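Local atomic coordinates of necrotic enteritis toxin B (Clostridium perfringens, PDB entry 4I0N), a protein that probably inserts into host-cell membranes as a pore-forming toxin with the alpha-hemolysin fold. Residues K54-D67 and N233-D247. Sequence-based numbering, arbitrary orientation.
Sequences KTALLNLEGFIPSD and NAKESVIIVEYQRFD
Arg245 reaches across from strand 236-247 to the end of 54-67 and illustrates how one long side chain can tie two facing sheets together. Its CB lies 4.3 Å from Ile64 CG2, and CD then comes close to the carbonyl oxygens of Pro65 and Ser66. A bend at chi3 (63°) turns the guanidinium so that Arg245 NE and NH2 grip Asp247 side-on, each meeting the syn lone pair of one carboxylate oxygen; Arg245 NE to Asp247 OD1 is 2.8 Å. Arg245 NH1 donates to Pro65 O at 2.9 Å, a bent bond (141°) from above the carbonyl plane. Over one guanidinium face lie Ser66 O and Asp67 CB, while Asp67 OD2 forms a longer salt bridge to Arg245 NH2 at 3.5 Å. Lys80 bridges both aspartates and Glu270 pairs with Arg245 NH2, so the two cations are shared among three carboxylates and probably ease the repulsion between the two aspartates.

Farther along, Ile64 CG1 sits over the Tyr243 ring in a CH-pi contact, 4.0 Å from its centroid. The hydroxyl, beside Gly62 CA, bonds to Lys38 O. Leu60 and Leu58 meet Val241 and Ile239 tip to tip, and at the far end Lys54 NZ donates to Ala234 O at 2.6 Å.

The strands run at 28°, their axes 8.6 Å apart, as facing layers of a beta sandwich: 54-65 lies between strands 37-47 and 219-231, and 236-247 between 76-92 and 258-279.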
loop_
_atom_site.group_PDB
_atom_site.type_symbol
_atom_site.label_atom_id
_atom_site.label_comp_id
_atom_site.label_asym_id
_atom_site.label_seq_id
_atom_site.Cartn_x
_atom_site.Cartn_y
_atom_site.Cartn_z
ATOM N N LYS A 54 1.952 -22.812 -14.553
ATOM C CA LYS A 54 1.524 -21.564 -15.213
ATOM C C LYS A 54 1.836 -20.446 -14.259
ATOM O O LYS A 54 1.719 -20.638 -13.060
ATOM C CB LYS A 54 -0.004 -21.491 -15.353
ATOM C CG LYS A 54 -0.634 -22.379 -16.322
ATOM C CD LYS A 54 -1.983 -21.848 -16.642
ATOM C CE LYS A 54 -3.059 -22.354 -15.741
ATOM N NZ LYS A 54 -4.243 -22.618 -16.615
ATOM N N THR A 55 2.151 -19.267 -14.793
ATOM C CA THR A 55 2.476 -18.106 -13.967
ATOM C C THR A 55 1.751 -16.853 -14.442
ATOM O O THR A 55 1.569 -16.643 -15.637
ATOM C CB THR A 55 4.005 -17.832 -13.989
ATOM O OG1 THR A 55 4.699 -19.012 -13.560
ATOM C CG2 THR A 55 4.375 -16.626 -13.085
ATOM N N ALA A 56 1.318 -16.028 -13.500
ATOM C CA ALA A 56 0.844 -14.696 -13.845
ATOM C C ALA A 56 1.619 -13.699 -12.991
ATOM O O ALA A 56 1.739 -13.894 -11.795
ATOM C CB ALA A 56 -0.632 -14.571 -13.578
ATOM N N LEU A 57 2.137 -12.644 -13.602
ATOM C CA LEU A 57 2.715 -11.532 -12.852
ATOM C C LEU A 57 1.573 -10.532 -12.666
ATOM O O LEU A 57 0.901 -10.172 -13.636
ATOM C CB LEU A 57 3.852 -10.871 -13.641
ATOM C CG LEU A 57 5.134 -11.680 -13.899
ATOM C CD1 LEU A 57 6.189 -10.780 -14.503
ATOM C CD2 LEU A 57 5.680 -12.297 -12.621
ATOM N N LEU A 58 1.329 -10.117 -11.429
ATOM C CA LEU A 58 0.243 -9.193 -11.143
ATOM C C LEU A 58 0.801 -7.860 -10.635
ATOM O O LEU A 58 1.785 -7.828 -9.898
ATOM C CB LEU A 58 -0.719 -9.795 -10.091
ATOM C CG LEU A 58 -1.386 -11.131 -10.451
ATOM C CD1 LEU A 58 -2.382 -11.521 -9.386
ATOM C CD2 LEU A 58 -2.082 -11.042 -11.798
ATOM N N ASN A 59 0.173 -6.760 -11.029
ATOM C CA ASN A 59 0.603 -5.450 -10.577
ATOM C C ASN A 59 -0.593 -4.773 -9.927
ATOM O O ASN A 59 -1.620 -4.626 -10.567
ATOM C CB ASN A 59 1.070 -4.625 -11.779
ATOM C CG ASN A 59 1.572 -3.228 -11.389
ATOM O OD1 ASN A 59 2.522 -3.084 -10.644
ATOM N ND2 ASN A 59 0.948 -2.207 -11.935
ATOM N N LEU A 60 -0.463 -4.387 -8.663
ATOM C CA LEU A 60 -1.526 -3.653 -7.969
ATOM C C LEU A 60 -1.160 -2.172 -7.911
ATOM O O LEU A 60 -0.063 -1.821 -7.439
ATOM C CB LEU A 60 -1.720 -4.204 -6.538
ATOM C CG LEU A 60 -2.588 -3.317 -5.639
ATOM C CD1 LEU A 60 -4.036 -3.260 -6.160
ATOM C CD2 LEU A 60 -2.560 -3.809 -4.172
ATOM N N GLU A 61 -2.046 -1.307 -8.407
ATOM C CA GLU A 61 -1.886 0.132 -8.228
ATOM C C GLU A 61 -3.137 0.665 -7.613
ATOM O O GLU A 61 -4.244 0.224 -7.947
ATOM C CB GLU A 61 -1.730 0.843 -9.573
ATOM C CG GLU A 61 -0.599 0.396 -10.388
ATOM C CD GLU A 61 -0.747 0.939 -11.784
ATOM O OE1 GLU A 61 -1.281 0.213 -12.648
ATOM O OE2 GLU A 61 -0.399 2.122 -11.984
ATOM N N GLY A 62 -2.990 1.639 -6.737
ATOM C CA GLY A 62 -4.185 2.125 -6.091
ATOM C C GLY A 62 -4.014 3.428 -5.376
ATOM O O GLY A 62 -3.024 4.146 -5.561
ATOM N N PHE A 63 -5.015 3.738 -4.573
ATOM C CA PHE A 63 -4.987 4.957 -3.809
ATOM C C PHE A 63 -5.818 4.790 -2.552
ATOM O O PHE A 63 -6.938 4.256 -2.601
ATOM C CB PHE A 63 -5.524 6.125 -4.621
ATOM C CG PHE A 63 -5.379 7.441 -3.923
ATOM C CD1 PHE A 63 -4.116 8.058 -3.830
ATOM C CD2 PHE A 63 -6.472 8.044 -3.319
ATOM C CE1 PHE A 63 -3.978 9.280 -3.168
ATOM C CE2 PHE A 63 -6.338 9.279 -2.654
ATOM C CZ PHE A 63 -5.083 9.890 -2.575
ATOM N N ILE A 64 -5.260 5.267 -1.439
ATOM C CA ILE A 64 -5.974 5.320 -0.168
ATOM C C ILE A 64 -5.943 6.780 0.313
ATOM O O ILE A 64 -4.854 7.310 0.613
ATOM C CB ILE A 64 -5.354 4.390 0.918
ATOM C CG1 ILE A 64 -5.264 2.935 0.445
ATOM C CG2 ILE A 64 -6.157 4.492 2.220
ATOM C CD1 ILE A 64 -4.293 2.021 1.272
ATOM N N PRO A 65 -7.112 7.441 0.386
ATOM C CA PRO A 65 -7.123 8.849 0.851
ATOM C C PRO A 65 -6.628 8.968 2.292
ATOM O O PRO A 65 -6.793 8.031 3.082
ATOM C CB PRO A 65 -8.606 9.266 0.791
ATOM C CG PRO A 65 -9.339 8.123 0.194
ATOM C CD PRO A 65 -8.467 6.916 0.110
ATOM N N SER A 66 -5.992 10.093 2.621
ATOM C CA SER A 66 -5.453 10.250 3.973
ATOM C C SER A 66 -6.583 10.486 4.974
ATOM O O SER A 66 -6.479 10.116 6.146
ATOM C CB SER A 66 -4.455 11.420 4.042
ATOM O OG SER A 66 -5.084 12.665 3.740
ATOM N N ASP A 67 -7.640 11.133 4.496
ATOM C CA ASP A 67 -8.741 11.605 5.351
ATOM C C ASP A 67 -8.251 12.449 6.525
ATOM O O ASP A 67 -8.830 12.425 7.615
ATOM C CB ASP A 67 -9.583 10.430 5.848
ATOM C CG ASP A 67 -10.914 10.868 6.408
ATOM O OD1 ASP A 67 -11.568 11.722 5.780
ATOM O OD2 ASP A 67 -11.282 10.390 7.493
ATOM N N ASN A 233 -3.604 -27.043 -15.316
ATOM C CA ASN A 233 -5.052 -27.149 -15.547
ATOM C C ASN A 233 -5.939 -26.128 -14.815
ATOM O O ASN A 233 -7.167 -26.200 -14.924
ATOM C CB ASN A 233 -5.557 -28.578 -15.287
ATOM C CG ASN A 233 -5.599 -28.946 -13.811
ATOM O OD1 ASN A 233 -5.086 -28.233 -12.942
ATOM N ND2 ASN A 233 -6.225 -30.093 -13.518
ATOM N N ALA A 234 -5.336 -25.188 -14.088
ATOM C CA ALA A 234 -6.112 -24.201 -13.317
ATOM C C ALA A 234 -6.968 -23.348 -14.244
ATOM O O ALA A 234 -6.529 -22.957 -15.327
ATOM C CB ALA A 234 -5.202 -23.295 -12.498
ATOM N N LYS A 235 -8.197 -23.085 -13.819
ATOM C CA LYS A 235 -9.095 -22.274 -14.605
ATOM C C LYS A 235 -9.422 -20.933 -13.946
ATOM O O LYS A 235 -9.631 -19.947 -14.646
ATOM C CB LYS A 235 -10.358 -23.059 -14.960
ATOM C CG LYS A 235 -10.070 -24.219 -15.905
ATOM C CD LYS A 235 -11.317 -24.958 -16.289
ATOM C CE LYS A 235 -10.938 -26.142 -17.186
ATOM N NZ LYS A 235 -12.163 -26.866 -17.542
ATOM N N GLU A 236 -9.468 -20.909 -12.612
ATOM C CA GLU A 236 -9.774 -19.679 -11.886
ATOM C C GLU A 236 -9.210 -19.692 -10.470
ATOM O O GLU A 236 -9.029 -20.772 -9.840
ATOM C CB GLU A 236 -11.291 -19.428 -11.850
ATOM C CG GLU A 236 -12.093 -20.535 -11.113
ATOM C CD GLU A 236 -12.311 -21.779 -11.976
ATOM O OE1 GLU A 236 -12.870 -21.640 -13.098
ATOM O OE2 GLU A 236 -11.916 -22.901 -11.544
ATOM N N SER A 237 -8.932 -18.489 -9.976
ATOM C CA SER A 237 -8.608 -18.271 -8.590
ATOM C C SER A 237 -9.065 -16.852 -8.262
ATOM O O SER A 237 -9.625 -16.150 -9.117
ATOM C CB SER A 237 -7.107 -18.486 -8.328
ATOM O OG SER A 237 -6.306 -17.538 -9.011
ATOM N N VAL A 238 -8.861 -16.439 -7.020
ATOM C CA VAL A 238 -9.266 -15.112 -6.624
ATOM C C VAL A 238 -8.119 -14.387 -5.953
ATOM O O VAL A 238 -7.327 -15.003 -5.258
ATOM C CB VAL A 238 -10.500 -15.191 -5.687
ATOM C CG1 VAL A 238 -10.864 -13.851 -5.118
ATOM C CG2 VAL A 238 -11.707 -15.788 -6.452
ATOM N N ILE A 239 -8.025 -13.076 -6.185
ATOM C CA ILE A 239 -7.127 -12.205 -5.423
ATOM C C ILE A 239 -8.005 -11.203 -4.668
ATOM O O ILE A 239 -8.922 -10.590 -5.251
ATOM C CB ILE A 239 -6.121 -11.449 -6.355
ATOM C CG1 ILE A 239 -5.049 -12.420 -6.881
ATOM C CG2 ILE A 239 -5.515 -10.167 -5.657
ATOM C CD1 ILE A 239 -4.032 -12.910 -5.837
ATOM N N ILE A 240 -7.734 -11.054 -3.370
ATOM C CA ILE A 240 -8.421 -10.085 -2.530
ATOM C C ILE A 240 -7.423 -9.007 -2.139
ATOM O O ILE A 240 -6.370 -9.298 -1.579
ATOM C CB ILE A 240 -9.019 -10.741 -1.261
ATOM C CG1 ILE A 240 -9.902 -11.947 -1.645
ATOM C CG2 ILE A 240 -9.810 -9.701 -0.435
ATOM C CD1 ILE A 240 -10.057 -12.983 -0.556
ATOM N N VAL A 241 -7.748 -7.759 -2.448
ATOM C CA VAL A 241 -6.903 -6.616 -2.071
ATOM C C VAL A 241 -7.607 -5.957 -0.894
ATOM O O VAL A 241 -8.750 -5.529 -1.049
ATOM C CB VAL A 241 -6.822 -5.607 -3.225
ATOM C CG1 VAL A 241 -6.012 -4.354 -2.800
ATOM C CG2 VAL A 241 -6.149 -6.243 -4.451
ATOM N N GLU A 242 -6.951 -5.913 0.272
ATOM C CA GLU A 242 -7.522 -5.324 1.491
ATOM C C GLU A 242 -6.702 -4.097 1.827
ATOM O O GLU A 242 -5.468 -4.168 1.892
ATOM C CB GLU A 242 -7.499 -6.281 2.686
ATOM C CG GLU A 242 -8.123 -7.636 2.414
ATOM C CD GLU A 242 -7.971 -8.589 3.580
ATOM O OE1 GLU A 242 -7.154 -8.326 4.518
ATOM O OE2 GLU A 242 -8.683 -9.616 3.561
ATOM N N TYR A 243 -7.392 -2.976 1.998
ATOM C CA TYR A 243 -6.751 -1.732 2.389
ATOM C C TYR A 243 -7.253 -1.336 3.770
ATOM O O TYR A 243 -8.456 -1.363 4.041
ATOM C CB TYR A 243 -7.183 -0.625 1.442
ATOM C CG TYR A 243 -6.689 -0.666 0.037
ATOM C CD1 TYR A 243 -5.463 -1.242 -0.317
ATOM C CD2 TYR A 243 -7.426 -0.014 -0.954
ATOM C CE1 TYR A 243 -4.998 -1.176 -1.643
ATOM C CE2 TYR A 243 -6.973 0.061 -2.258
ATOM C CZ TYR A 243 -5.785 -0.521 -2.611
ATOM O OH TYR A 243 -5.400 -0.412 -3.934
ATOM N N GLN A 244 -6.332 -0.931 4.631
ATOM C CA GLN A 244 -6.676 -0.522 5.986
ATOM C C GLN A 244 -5.871 0.722 6.307
ATOM O O GLN A 244 -4.689 0.800 5.978
ATOM C CB GLN A 244 -6.336 -1.680 6.915
ATOM C CG GLN A 244 -6.935 -1.657 8.276
ATOM C CD GLN A 244 -7.021 -3.085 8.826
ATOM O OE1 GLN A 244 -6.461 -4.025 8.249
ATOM N NE2 GLN A 244 -7.722 -3.248 9.904
ATOM N N ARG A 245 -6.503 1.715 6.930
ATOM C CA ARG A 245 -5.785 2.919 7.278
ATOM C C ARG A 245 -5.966 3.145 8.773
ATOM O O ARG A 245 -7.095 3.299 9.229
ATOM C CB ARG A 245 -6.320 4.111 6.473
ATOM C CG ARG A 245 -5.406 5.350 6.574
ATOM C CD ARG A 245 -6.065 6.652 6.097
ATOM N NE ARG A 245 -7.220 6.983 6.938
ATOM C CZ ARG A 245 -8.449 7.187 6.471
ATOM N NH1 ARG A 245 -8.689 7.185 5.154
ATOM N NH2 ARG A 245 -9.435 7.439 7.326
ATOM N N PHE A 246 -4.869 3.110 9.523
ATOM C CA PHE A 246 -4.918 3.281 10.979
ATOM C C PHE A 246 -4.644 4.733 11.273
ATOM O O PHE A 246 -3.555 5.238 10.974
ATOM C CB PHE A 246 -3.887 2.402 11.668
ATOM C CG PHE A 246 -4.135 0.922 11.464
ATOM C CD1 PHE A 246 -5.084 0.264 12.244
ATOM C CD2 PHE A 246 -3.439 0.203 10.504
ATOM C CE1 PHE A 246 -5.332 -1.114 12.070
ATOM C CE2 PHE A 246 -3.671 -1.159 10.328
ATOM C CZ PHE A 246 -4.625 -1.816 11.116
ATOM N N ASP A 247 -5.624 5.379 11.887
ATOM C CA ASP A 247 -5.556 6.804 12.139
ATOM C C ASP A 247 -5.087 7.057 13.553
ATOM O O ASP A 247 -5.280 6.219 14.447
ATOM C CB ASP A 247 -6.917 7.451 11.900
ATOM C CG ASP A 247 -7.323 7.454 10.426
ATOM O OD1 ASP A 247 -6.448 7.565 9.537
ATOM O OD2 ASP A 247 -8.534 7.345 10.177
HETATM O O HOH W 1 -6.719 10.267 8.962
#